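Local structure of SAM-dependent methyltransferase (Pyrococcus horikoshii, 1WZN) at residues 96-101 against 121-126; 35-40 against 227-232; 210-215 against 241-246; 17-22 against 53-58. The protein probably transfers methyl groups from S-adenosylmethionine to a substrate not yet established, and binds the by-product S-adenosyl-L-homocysteine. All coordinates share one frame; numbering follows the deposited sequence.

Contact 1 of 4, residues 96-101 against 121-126; sequences DVLEIA and EEDLRK. With SAH (S-adenosyl-L-homocysteine), chain F.
Carboxylate oxygen OD1 of D96 is held by two donors. The adenine amino group of SAH gives it a nearly straight bond, N6 to OD1 2.9 Å at 173°. The backbone N of L98 donates to D96 OD1 over 2.9 Å, from above the carboxylate plane, and closes an Asx turn. D96 has CG anti to its own N (chi1 -171°), which sets the carboxylate within reach of the adenine N6. Next in the chain, V97 N donates to SAH N1 at 3.0 Å, and V97 CG1 lies 3.5 Å from SAH C2. The two bonds read N6 and N1 as adenine. With an alanine at D96, the N6 amino group and L98 N would probably both be left without this acceptor, and the turn would be free to shift.

L98 is the residue that meets the helix. Its two methyls touch D123 at different places: CD1 is 3.7 Å from CG of the D123 carboxylate, and CD2 is 3.4 Å from D123 O. The two side chains cross at about a right angle. K126 lies alongside with its chain fully extended, and its CE is 3.2 Å from L98 O. No hydrogen bond joins the two segments. The D123 side chain is about 5 Å from a bound magnesium ion.

V97 and I100 pack on L48 of strand 44-48 and L69 of strand 65-70. Helix 121-134 sets L124 against L218 of helix 212-219, and E121 makes a salt bridge to R216 of the second subunit.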
# COMPACT_ATOMS: atom_id res chain seq x y z
N ASP A 96 -15.69 -16.70 -35.98
CA ASP A 96 -15.03 -17.13 -34.76
C ASP A 96 -13.67 -17.71 -35.16
O ASP A 96 -13.59 -18.54 -36.08
CB ASP A 96 -15.88 -18.21 -34.10
CG ASP A 96 -15.41 -18.58 -32.71
OD1 ASP A 96 -14.20 -18.48 -32.42
OD2 ASP A 96 -16.27 -19.00 -31.90
N VAL A 97 -12.60 -17.29 -34.49
CA VAL A 97 -11.27 -17.80 -34.81
C VAL A 97 -11.18 -19.31 -34.58
O VAL A 97 -10.37 -19.99 -35.22
CB VAL A 97 -10.15 -17.13 -33.95
CG1 VAL A 97 -10.07 -15.64 -34.26
CG2 VAL A 97 -10.40 -17.37 -32.47
N LEU A 98 -12.01 -19.84 -33.68
CA LEU A 98 -11.98 -21.28 -33.40
C LEU A 98 -12.63 -22.10 -34.50
O LEU A 98 -12.59 -23.33 -34.48
CB LEU A 98 -12.68 -21.57 -32.07
CG LEU A 98 -12.07 -20.90 -30.84
CD1 LEU A 98 -12.88 -21.26 -29.61
CD2 LEU A 98 -10.62 -21.34 -30.67
N GLU A 99 -13.22 -21.42 -35.48
CA GLU A 99 -13.89 -22.10 -36.57
C GLU A 99 -13.26 -21.86 -37.94
O GLU A 99 -13.87 -22.17 -38.96
CB GLU A 99 -15.37 -21.69 -36.61
CG GLU A 99 -16.20 -22.23 -35.45
CD GLU A 99 -17.56 -21.55 -35.34
OE1 GLU A 99 -18.09 -21.09 -36.37
OE2 GLU A 99 -18.10 -21.49 -34.22
N ILE A 100 -12.06 -21.29 -37.97
CA ILE A 100 -11.43 -21.05 -39.26
C ILE A 100 -11.16 -22.39 -39.93
O ILE A 100 -10.98 -23.41 -39.25
CB ILE A 100 -10.11 -20.26 -39.14
CG1 ILE A 100 -9.09 -21.03 -38.29
CG2 ILE A 100 -10.39 -18.87 -38.57
CD1 ILE A 100 -7.72 -20.36 -38.23
N ALA A 101 -11.13 -22.39 -41.26
CA ALA A 101 -10.89 -23.62 -42.00
C ALA A 101 -9.89 -23.43 -43.13
O ALA A 101 -9.90 -24.18 -44.12
CB ALA A 101 -12.21 -24.16 -42.55
N GLU A 121 -7.71 -23.37 -21.71
CA GLU A 121 -6.75 -24.34 -22.24
C GLU A 121 -7.23 -25.13 -23.45
O GLU A 121 -6.53 -25.22 -24.45
CB GLU A 121 -6.31 -25.31 -21.14
CG GLU A 121 -5.10 -26.14 -21.54
CD GLU A 121 -4.66 -27.12 -20.47
OE1 GLU A 121 -5.42 -28.07 -20.17
OE2 GLU A 121 -3.55 -26.94 -19.92
N GLU A 122 -8.42 -25.71 -23.35
CA GLU A 122 -8.97 -26.51 -24.44
C GLU A 122 -9.16 -25.70 -25.73
O GLU A 122 -8.79 -26.15 -26.81
CB GLU A 122 -10.31 -27.12 -24.01
CG GLU A 122 -10.24 -28.07 -22.80
CD GLU A 122 -9.67 -27.42 -21.53
OE1 GLU A 122 -10.09 -26.29 -21.19
OE2 GLU A 122 -8.82 -28.06 -20.87
N ASP A 123 -9.73 -24.50 -25.60
CA ASP A 123 -9.94 -23.65 -26.77
C ASP A 123 -8.63 -23.13 -27.33
O ASP A 123 -8.50 -22.92 -28.54
CB ASP A 123 -10.87 -22.48 -26.43
CG ASP A 123 -12.32 -22.89 -26.34
OD1 ASP A 123 -12.66 -23.99 -26.82
OD2 ASP A 123 -13.14 -22.12 -25.80
N LEU A 124 -7.64 -22.92 -26.47
CA LEU A 124 -6.35 -22.43 -26.93
C LEU A 124 -5.67 -23.52 -27.76
O LEU A 124 -5.05 -23.23 -28.79
CB LEU A 124 -5.46 -22.01 -25.74
CG LEU A 124 -4.25 -21.14 -26.06
CD1 LEU A 124 -4.67 -19.90 -26.85
CD2 LEU A 124 -3.56 -20.73 -24.76
N ARG A 125 -5.79 -24.77 -27.34
CA ARG A 125 -5.19 -25.87 -28.10
C ARG A 125 -5.88 -25.96 -29.46
O ARG A 125 -5.24 -26.20 -30.48
CB ARG A 125 -5.34 -27.21 -27.38
CG ARG A 125 -4.52 -27.35 -26.11
CD ARG A 125 -4.49 -28.81 -25.66
NE ARG A 125 -3.64 -29.02 -24.50
CZ ARG A 125 -3.18 -30.21 -24.11
NH1 ARG A 125 -3.49 -31.30 -24.80
NH2 ARG A 125 -2.41 -30.31 -23.03
N LYS A 126 -7.20 -25.77 -29.45
CA LYS A 126 -7.98 -25.83 -30.69
C LYS A 126 -7.53 -24.72 -31.62
O LYS A 126 -7.41 -24.92 -32.83
CB LYS A 126 -9.47 -25.69 -30.39
CG LYS A 126 -10.34 -25.75 -31.64
CD LYS A 126 -11.83 -25.68 -31.31
CE LYS A 126 -12.68 -25.89 -32.56
NZ LYS A 126 -14.14 -25.83 -32.26
N SAH F . -6.13 -7.31 -32.63
CA SAH F . -6.82 -6.00 -32.29
CB SAH F . -7.94 -6.08 -31.28
CG SAH F . -7.69 -6.56 -29.86
SD SAH F . -9.35 -6.58 -29.04
C SAH F . -5.67 -5.01 -31.81
O SAH F . -4.49 -5.39 -31.78
OXT SAH F . -6.06 -3.82 -31.48
C5' SAH F . -9.77 -8.28 -28.95
C4' SAH F . -10.62 -8.73 -30.23
O4' SAH F . -10.89 -10.11 -29.95
C3' SAH F . -11.99 -8.10 -30.38
O3' SAH F . -12.08 -7.38 -31.61
C2' SAH F . -12.97 -9.34 -30.27
O2' SAH F . -14.15 -9.18 -31.05
C1' SAH F . -12.08 -10.49 -30.71
N9 SAH F . -12.44 -11.74 -30.35
C8 SAH F . -12.64 -12.34 -29.12
N7 SAH F . -12.98 -13.59 -29.17
C5 SAH F . -13.02 -13.89 -30.56
C6 SAH F . -13.32 -15.11 -31.25
N6 SAH F . -13.65 -16.25 -30.64
N1 SAH F . -13.25 -15.02 -32.63
C2 SAH F . -12.92 -13.87 -33.29
N3 SAH F . -12.62 -12.69 -32.66
C4 SAH F . -12.69 -12.77 -31.30

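Contact 2 of 4, residues 35-40 against 227-232; sequences KEDAKR and KIYGNL
This is a buried polar contact, in which Y229 on edge strand 225-230 meets the carboxylate of D37 where the chain runs on from helix 23-36. Y229 OH donates to D37 OD1 over 2.8 Å, though the modelled place of the hydroxyl is less sure than most. OD1 sits at the ring edge, in the ring plane. The second oxygen is near that plane too, with OD2 3.4 Å from Y229 CE2. The carboxylate plane is turned 33° from that of the ring. The two side chains come from opposite directions.

D37 has CG anti to its carbonyl carbon (chi1 -66°), which aims the carboxylate at the strand. K227, two residues before Y229, also comes near, but the place of its CD is doubtful, because it is modelled too close to the Y229 hydroxyl. Its ammonium does not bind D37: the chain bends at the last torsion, and NZ stays 4.9 Å from D37 OD1. The opposite charges probably still attract weakly. The firm charge partner of D37 is R234, which makes a salt bridge to OD2. The buried carboxylate is thus met by both a phenol and an arginine.

F29 of helix 23-36 touches Y229 as well. On the other side of the strand, I228 packs on P212 and R216 of helix 212-219. Helices thus lie on both sides of this outermost strand, as in the Rossmann-like alpha/beta sheet of class I methyltransferases, with strand order 3-2-1-4-5-7-6.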
# COMPACT_ATOMS: atom_id res chain seq x y z
N LYS A 35 11.43 -11.82 -41.04
CA LYS A 35 12.74 -11.93 -41.66
C LYS A 35 13.67 -12.97 -41.05
O LYS A 35 14.33 -13.71 -41.77
CB LYS A 35 13.43 -10.56 -41.66
CG LYS A 35 14.89 -10.59 -42.08
CD LYS A 35 15.51 -9.20 -41.94
CE LYS A 35 17.01 -9.23 -42.19
NZ LYS A 35 17.62 -7.90 -41.92
N GLU A 36 13.72 -13.02 -39.72
CA GLU A 36 14.63 -13.94 -39.04
C GLU A 36 14.05 -15.28 -38.60
O GLU A 36 14.78 -16.28 -38.57
CB GLU A 36 15.23 -13.24 -37.82
CG GLU A 36 15.98 -11.95 -38.12
CD GLU A 36 17.15 -12.15 -39.07
OE1 GLU A 36 17.79 -13.21 -39.01
OE2 GLU A 36 17.42 -11.23 -39.87
N ASP A 37 12.77 -15.33 -38.25
CA ASP A 37 12.19 -16.58 -37.79
C ASP A 37 11.44 -17.41 -38.83
O ASP A 37 11.50 -18.64 -38.80
CB ASP A 37 11.29 -16.32 -36.58
CG ASP A 37 12.08 -15.85 -35.38
OD1 ASP A 37 12.95 -16.63 -34.91
OD2 ASP A 37 11.86 -14.72 -34.91
N ALA A 38 10.75 -16.75 -39.74
CA ALA A 38 10.02 -17.47 -40.77
C ALA A 38 11.00 -18.18 -41.70
O ALA A 38 12.15 -17.74 -41.85
CB ALA A 38 9.15 -16.50 -41.58
N LYS A 39 10.57 -19.27 -42.30
CA LYS A 39 11.43 -20.02 -43.22
C LYS A 39 10.87 -19.93 -44.63
O LYS A 39 11.04 -20.84 -45.45
CB LYS A 39 11.52 -21.49 -42.79
CG LYS A 39 12.21 -21.70 -41.45
CD LYS A 39 13.62 -21.13 -41.46
CE LYS A 39 14.34 -21.43 -40.15
NZ LYS A 39 15.70 -20.82 -40.13
N ARG A 40 10.20 -18.82 -44.91
CA ARG A 40 9.63 -18.56 -46.22
C ARG A 40 9.40 -17.07 -46.30
O ARG A 40 9.38 -16.39 -45.27
CB ARG A 40 8.29 -19.31 -46.40
CG ARG A 40 7.16 -18.86 -45.48
CD ARG A 40 5.85 -19.60 -45.78
NE ARG A 40 5.48 -19.48 -47.18
CZ ARG A 40 5.66 -20.42 -48.11
NH1 ARG A 40 6.22 -21.58 -47.78
NH2 ARG A 40 5.32 -20.19 -49.37
N LYS A 227 9.21 -20.08 -30.05
CA LYS A 227 10.12 -19.17 -29.39
C LYS A 227 9.33 -18.22 -28.51
O LYS A 227 8.16 -17.93 -28.79
CB LYS A 227 10.92 -18.38 -30.43
CG LYS A 227 11.83 -19.26 -31.28
CD LYS A 227 12.66 -18.44 -32.23
CE LYS A 227 13.80 -19.27 -32.82
NZ LYS A 227 14.45 -20.14 -31.80
N ILE A 228 9.95 -17.77 -27.43
CA ILE A 228 9.32 -16.83 -26.52
C ILE A 228 10.23 -15.62 -26.48
O ILE A 228 11.41 -15.74 -26.14
CB ILE A 228 9.21 -17.42 -25.09
CG1 ILE A 228 8.41 -18.72 -25.12
CG2 ILE A 228 8.53 -16.41 -24.16
CD1 ILE A 228 8.31 -19.41 -23.77
N TYR A 229 9.70 -14.47 -26.87
CA TYR A 229 10.47 -13.23 -26.88
C TYR A 229 9.81 -12.23 -25.95
O TYR A 229 8.67 -12.43 -25.53
CB TYR A 229 10.53 -12.62 -28.28
CG TYR A 229 11.21 -13.46 -29.34
CD1 TYR A 229 12.41 -14.13 -29.07
CD2 TYR A 229 10.68 -13.55 -30.63
CE1 TYR A 229 13.06 -14.86 -30.06
CE2 TYR A 229 11.32 -14.29 -31.63
CZ TYR A 229 12.51 -14.94 -31.34
OH TYR A 229 13.14 -15.66 -32.32
N GLY A 230 10.52 -11.15 -25.64
CA GLY A 230 9.95 -10.14 -24.78
C GLY A 230 10.38 -8.73 -25.15
O GLY A 230 11.44 -8.53 -25.74
N ASN A 231 9.53 -7.76 -24.82
CA ASN A 231 9.83 -6.35 -25.07
C ASN A 231 10.41 -5.96 -26.43
O ASN A 231 11.45 -5.30 -26.51
CB ASN A 231 10.75 -5.84 -23.96
CG ASN A 231 10.05 -5.74 -22.61
OD1 ASN A 231 9.09 -6.46 -22.35
ND2 ASN A 231 10.55 -4.86 -21.75
N LEU A 232 9.72 -6.36 -27.50
CA LEU A 232 10.13 -6.04 -28.87
C LEU A 232 11.55 -6.39 -29.27
O LEU A 232 12.18 -5.66 -30.05
CB LEU A 232 9.87 -4.55 -29.14
CG LEU A 232 8.44 -4.08 -28.86
CD1 LEU A 232 8.31 -2.62 -29.25
CD2 LEU A 232 7.45 -4.94 -29.63

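Contact 3 of 4, residues 210-215 against 241-246; sequences YTPREV and MRYWIV
Helix-on-sheet packing at the capped start of helix 212-219 sets P212 on Y243 of strand 242-248, in the central sheet. The proline CG stands over the middle of the phenol ring. This is a CH-pi contact, 3.6 Å from CG to the ring centroid and 13° off the normal. The opposite face of the ring has M241 C, nearer its rim. With a serine in place of Y243, P212 would probably lose the flat surface under its CG, and a gap would open at the start of the helix.

One turn on, V215 CG1 meets I245 CG1 at 3.3 Å, tighter than usual for two carbons. V215 CG1 is anti to the backbone N (chi1 -176°), and this turns the methyl toward the strand. I245 CD1 is 4.1 Å from P212 O.

T211 is the N-cap, and E214 N donates to T211 OG1 at 3.1 Å. The other bond, from T211 N to E214 OE2, is doubtful, since that oxygen is modelled too close to a neighbour. Nearby, R213 N donates to Q181 OE1 of the second subunit. T211 and E214 thus form a capping box, and it starts the helix at the subunit interface.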
# COMPACT_ATOMS: atom_id res chain seq x y z
N TYR A 210 -2.09 -17.10 -18.23
CA TYR A 210 -1.08 -18.03 -18.71
C TYR A 210 0.32 -17.49 -18.50
O TYR A 210 0.54 -16.28 -18.58
CB TYR A 210 -1.25 -18.28 -20.21
CG TYR A 210 -2.52 -18.97 -20.64
CD1 TYR A 210 -2.69 -20.33 -20.43
CD2 TYR A 210 -3.53 -18.26 -21.28
CE1 TYR A 210 -3.84 -20.98 -20.87
CE2 TYR A 210 -4.69 -18.90 -21.71
CZ TYR A 210 -4.83 -20.26 -21.51
OH TYR A 210 -5.98 -20.89 -21.93
N THR A 211 1.28 -18.38 -18.25
CA THR A 211 2.67 -17.97 -18.09
C THR A 211 3.30 -18.21 -19.46
O THR A 211 2.73 -18.91 -20.29
CB THR A 211 3.41 -18.83 -17.07
OG1 THR A 211 3.41 -20.20 -17.51
CG2 THR A 211 2.75 -18.72 -15.70
N PRO A 212 4.48 -17.64 -19.70
CA PRO A 212 5.14 -17.84 -20.99
C PRO A 212 5.43 -19.32 -21.25
O PRO A 212 5.23 -19.82 -22.36
CB PRO A 212 6.42 -17.02 -20.85
CG PRO A 212 5.98 -15.89 -19.98
CD PRO A 212 5.17 -16.59 -18.92
N ARG A 213 5.87 -20.02 -20.21
CA ARG A 213 6.18 -21.43 -20.35
C ARG A 213 4.93 -22.24 -20.68
O ARG A 213 5.00 -23.20 -21.46
CB ARG A 213 6.82 -21.96 -19.06
CG ARG A 213 7.27 -23.41 -19.14
CD ARG A 213 8.10 -23.76 -17.92
NE ARG A 213 9.28 -22.90 -17.84
CZ ARG A 213 9.86 -22.52 -16.71
NH1 ARG A 213 9.37 -22.91 -15.54
NH2 ARG A 213 10.92 -21.73 -16.74
N GLU A 214 3.80 -21.86 -20.10
CA GLU A 214 2.53 -22.55 -20.37
C GLU A 214 2.17 -22.46 -21.84
O GLU A 214 1.83 -23.45 -22.48
CB GLU A 214 1.39 -21.93 -19.58
CG GLU A 214 1.27 -22.36 -18.15
CD GLU A 214 0.14 -21.63 -17.46
OE1 GLU A 214 -0.28 -22.05 -16.38
OE2 GLU A 214 -0.33 -20.62 -18.02
N VAL A 215 2.23 -21.24 -22.37
CA VAL A 215 1.89 -21.04 -23.78
C VAL A 215 2.84 -21.84 -24.67
O VAL A 215 2.40 -22.46 -25.64
CB VAL A 215 1.94 -19.55 -24.16
CG1 VAL A 215 1.50 -19.37 -25.61
CG2 VAL A 215 1.02 -18.76 -23.23
N MET A 241 8.04 -7.68 -19.36
CA MET A 241 6.65 -7.75 -18.90
C MET A 241 5.61 -8.04 -19.98
O MET A 241 4.44 -8.27 -19.66
CB MET A 241 6.28 -6.47 -18.14
CG MET A 241 6.85 -6.42 -16.73
SD MET A 241 6.28 -7.80 -15.68
CE MET A 241 4.69 -7.18 -15.12
N ARG A 242 6.01 -8.01 -21.25
CA ARG A 242 5.08 -8.35 -22.32
C ARG A 242 5.79 -9.43 -23.12
O ARG A 242 6.98 -9.31 -23.42
CB ARG A 242 4.74 -7.15 -23.20
CG ARG A 242 3.71 -7.51 -24.29
CD ARG A 242 2.90 -6.29 -24.72
NE ARG A 242 3.72 -5.28 -25.38
CZ ARG A 242 3.76 -5.09 -26.69
NH1 ARG A 242 3.03 -5.85 -27.50
NH2 ARG A 242 4.54 -4.14 -27.20
N TYR A 243 5.07 -10.49 -23.46
CA TYR A 243 5.68 -11.60 -24.17
C TYR A 243 5.12 -11.84 -25.56
O TYR A 243 3.99 -11.47 -25.86
CB TYR A 243 5.51 -12.87 -23.34
CG TYR A 243 5.85 -12.63 -21.89
CD1 TYR A 243 7.15 -12.31 -21.51
CD2 TYR A 243 4.86 -12.63 -20.91
CE1 TYR A 243 7.46 -11.99 -20.19
CE2 TYR A 243 5.15 -12.31 -19.58
CZ TYR A 243 6.46 -11.98 -19.24
OH TYR A 243 6.75 -11.62 -17.94
N TRP A 244 5.94 -12.46 -26.38
CA TRP A 244 5.56 -12.82 -27.74
C TRP A 244 5.87 -14.29 -27.93
O TRP A 244 6.97 -14.74 -27.62
CB TRP A 244 6.36 -12.02 -28.77
CG TRP A 244 6.09 -10.57 -28.74
CD1 TRP A 244 6.63 -9.65 -27.89
CD2 TRP A 244 5.20 -9.86 -29.60
NE1 TRP A 244 6.13 -8.40 -28.17
CE2 TRP A 244 5.25 -8.50 -29.21
CE3 TRP A 244 4.36 -10.23 -30.66
CZ2 TRP A 244 4.49 -7.51 -29.85
CZ3 TRP A 244 3.61 -9.24 -31.29
CH2 TRP A 244 3.68 -7.90 -30.88
N ILE A 245 4.89 -15.04 -28.41
CA ILE A 245 5.08 -16.44 -28.70
C ILE A 245 5.14 -16.52 -30.22
O ILE A 245 4.27 -15.98 -30.91
CB ILE A 245 3.92 -17.31 -28.19
CG1 ILE A 245 3.89 -17.31 -26.66
CG2 ILE A 245 4.06 -18.73 -28.72
CD1 ILE A 245 5.13 -17.91 -26.02
N VAL A 246 6.18 -17.16 -30.74
CA VAL A 246 6.34 -17.30 -32.18
C VAL A 246 6.39 -18.78 -32.51
O VAL A 246 7.27 -19.51 -32.04
CB VAL A 246 7.64 -16.62 -32.67
CG1 VAL A 246 7.83 -16.89 -34.17
CG2 VAL A 246 7.57 -15.13 -32.39

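Contact 4 of 4, residues 17-22 against 53-58; sequences RRRIER and GIPTLE. With SAH (S-adenosyl-L-homocysteine), chain F.
Apolar packing joins I20 and R19 of helix 17-21 to I54 of helix 54-61. I20 CG1 presses on I54 CD1 at 3.4 Å, a close carbon pair, and the two side chains cross at about a right angle. The same methyl of I54 also touches R19 CD, with CD to I54 CD1 3.8 Å. Helix segments 17-21 and 54-58 run nearly parallel, at 22° and 11.0 Å between axes.

The flat guanidinium of R19 is covered by P55. The proline CD lies over one face, 3.9 Å above the plane and offset toward the rim.

Polar contact is to the ligand. R19 NH2 gives SAH O a weak, bent bond of 2.9 Å at 127°. With CG anti to the backbone N (chi1 -166°) and a bend at chi2, the arginine reaches over P55 to the carboxylate. E26 holds R19 NH1 in a salt bridge and probably fixes the group. P55 CD packs against SAH O at 3.5 Å.

G53 is the N-cap of helix 54-61, with a positive phi. It ends the glycine-rich loop after strand 44-48, a hallmark of class I methyltransferase cofactor pockets.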
# COMPACT_ATOMS: atom_id res chain seq x y z
N ARG A 17 -5.79 4.90 -27.57
CA ARG A 17 -4.98 5.85 -28.33
C ARG A 17 -3.49 5.52 -28.24
O ARG A 17 -2.72 5.66 -29.19
CB ARG A 17 -5.24 7.25 -27.76
CG ARG A 17 -4.29 8.30 -28.33
CD ARG A 17 -4.55 9.69 -27.71
NE ARG A 17 -4.59 9.60 -26.25
CZ ARG A 17 -3.43 9.35 -25.61
NH1 ARG A 17 -2.32 9.20 -26.30
NH2 ARG A 17 -3.42 9.25 -24.28
N ARG A 18 -3.07 5.08 -27.04
CA ARG A 18 -1.66 4.78 -26.82
C ARG A 18 -1.21 3.58 -27.65
O ARG A 18 -0.14 3.57 -28.25
CB ARG A 18 -1.46 4.49 -25.33
CG ARG A 18 -1.77 5.70 -24.46
CD ARG A 18 -1.43 5.46 -22.99
NE ARG A 18 -1.81 6.61 -22.17
CZ ARG A 18 -3.12 6.73 -21.85
NH1 ARG A 18 -3.98 5.81 -22.24
NH2 ARG A 18 -3.53 7.79 -21.14
N ARG A 19 -2.04 2.52 -27.64
CA ARG A 19 -1.70 1.35 -28.43
C ARG A 19 -1.46 1.70 -29.89
O ARG A 19 -0.63 1.12 -30.58
CB ARG A 19 -2.86 0.35 -28.32
CG ARG A 19 -2.48 -1.04 -28.81
CD ARG A 19 -3.23 -1.42 -30.10
NE ARG A 19 -3.06 -2.85 -30.39
CZ ARG A 19 -1.95 -3.21 -31.07
NH1 ARG A 19 -1.07 -2.30 -31.44
NH2 ARG A 19 -1.75 -4.50 -31.37
N ILE A 20 -2.25 2.68 -30.38
CA ILE A 20 -2.11 3.09 -31.77
C ILE A 20 -0.83 3.90 -32.01
O ILE A 20 -0.20 3.81 -33.06
CB ILE A 20 -3.33 3.94 -32.14
CG1 ILE A 20 -4.59 3.08 -32.21
CG2 ILE A 20 -3.12 4.57 -33.53
CD1 ILE A 20 -5.81 3.87 -32.66
N GLU A 21 -0.49 4.73 -31.02
CA GLU A 21 0.66 5.61 -31.20
C GLU A 21 1.97 4.84 -31.37
O GLU A 21 2.97 5.36 -31.85
CB GLU A 21 0.74 6.55 -29.99
CG GLU A 21 0.27 7.96 -30.31
CD GLU A 21 -0.18 8.65 -29.04
OE1 GLU A 21 0.51 8.52 -28.03
OE2 GLU A 21 -1.21 9.32 -29.07
N ARG A 22 1.96 3.56 -30.92
CA ARG A 22 3.19 2.77 -31.01
C ARG A 22 3.03 1.53 -31.89
O ARG A 22 3.82 0.59 -31.83
CB ARG A 22 3.63 2.40 -29.59
CG ARG A 22 2.59 1.58 -28.82
CD ARG A 22 3.14 1.08 -27.47
NE ARG A 22 2.06 0.59 -26.62
CZ ARG A 22 1.43 -0.53 -27.00
NH1 ARG A 22 1.79 -1.13 -28.13
NH2 ARG A 22 0.56 -1.12 -26.18
N GLY A 53 -8.67 -3.24 -36.47
CA GLY A 53 -7.57 -3.35 -37.41
C GLY A 53 -6.35 -2.47 -37.22
O GLY A 53 -5.65 -2.17 -38.20
N ILE A 54 -6.07 -2.07 -35.98
CA ILE A 54 -4.92 -1.22 -35.69
C ILE A 54 -3.63 -1.79 -36.31
O ILE A 54 -3.01 -1.14 -37.15
CB ILE A 54 -4.79 -1.00 -34.16
CG1 ILE A 54 -5.93 -0.08 -33.70
CG2 ILE A 54 -3.44 -0.36 -33.83
CD1 ILE A 54 -6.10 0.04 -32.20
N PRO A 55 -3.21 -3.01 -35.91
CA PRO A 55 -1.98 -3.51 -36.54
C PRO A 55 -2.24 -4.02 -37.97
O PRO A 55 -1.32 -4.07 -38.79
CB PRO A 55 -1.53 -4.61 -35.58
CG PRO A 55 -2.83 -5.13 -35.03
CD PRO A 55 -3.62 -3.86 -34.77
N THR A 56 -3.48 -4.40 -38.25
CA THR A 56 -3.89 -4.91 -39.56
C THR A 56 -3.58 -3.88 -40.66
O THR A 56 -2.96 -4.21 -41.68
CB THR A 56 -5.41 -5.20 -39.59
OG1 THR A 56 -5.80 -5.83 -38.36
CG2 THR A 56 -5.75 -6.13 -40.75
N LEU A 57 -4.02 -2.65 -40.45
CA LEU A 57 -3.79 -1.58 -41.42
C LEU A 57 -2.31 -1.22 -41.53
O LEU A 57 -1.81 -0.91 -42.61
CB LEU A 57 -4.61 -0.34 -41.05
CG LEU A 57 -6.05 -0.32 -41.61
CD1 LEU A 57 -6.88 -1.43 -40.98
CD2 LEU A 57 -6.68 1.04 -41.34
N GLU A 58 -1.59 -1.27 -40.41
CA GLU A 58 -0.16 -0.96 -40.43
C GLU A 58 0.57 -1.98 -41.31
O GLU A 58 1.44 -1.62 -42.11
CB GLU A 58 0.40 -0.96 -39.00
CG GLU A 58 1.89 -0.64 -38.88
CD GLU A 58 2.28 0.68 -39.53
OE1 GLU A 58 1.47 1.64 -39.50
OE2 GLU A 58 3.42 0.77 -40.04
N SAH F . -6.13 -7.31 -32.63
CA SAH F . -6.82 -6.00 -32.29
CB SAH F . -7.94 -6.08 -31.28
CG SAH F . -7.69 -6.56 -29.86
SD SAH F . -9.35 -6.58 -29.04
C SAH F . -5.67 -5.01 -31.81
O SAH F . -4.49 -5.39 -31.78
OXT SAH F . -6.06 -3.82 -31.48
C5' SAH F . -9.77 -8.28 -28.95
C4' SAH F . -10.62 -8.73 -30.23
O4' SAH F . -10.89 -10.11 -29.95
C3' SAH F . -11.99 -8.10 -30.38
O3' SAH F . -12.08 -7.38 -31.61
C2' SAH F . -12.97 -9.34 -30.27
O2' SAH F . -14.15 -9.18 -31.05
C1' SAH F . -12.08 -10.49 -30.71
N9 SAH F . -12.44 -11.74 -30.35
C8 SAH F . -12.64 -12.34 -29.12
N7 SAH F . -12.98 -13.59 -29.17
C5 SAH F . -13.02 -13.89 -30.56
C6 SAH F . -13.32 -15.11 -31.25
N6 SAH F . -13.65 -16.25 -30.64
N1 SAH F . -13.25 -15.02 -32.63
C2 SAH F . -12.92 -13.87 -33.29
N3 SAH F . -12.62 -12.69 -32.66
C4 SAH F . -12.69 -12.77 -31.30

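Contacts 1 and 4 hold opposite ends of SAH: contact 1 reads the adenine and contact 4 meets the amino acid carboxylate. Their centres are 25 Å apart, on opposite sides of the chain's centre. Contacts 2 and 3 lie away from these ends of the ligand, with centres 13 Å apart, and share the sheet. Strands 225-230 and 242-248 are neighbours in it, with K227 N 2.8 Å from V246 O. Contact 3 also reaches contact 1, where Y210 packs on L124, and both touch the second subunit. Contacts 2 and 4 do not touch, but helix 23-36 follows helix 17-21 and carries the chain from one to the other.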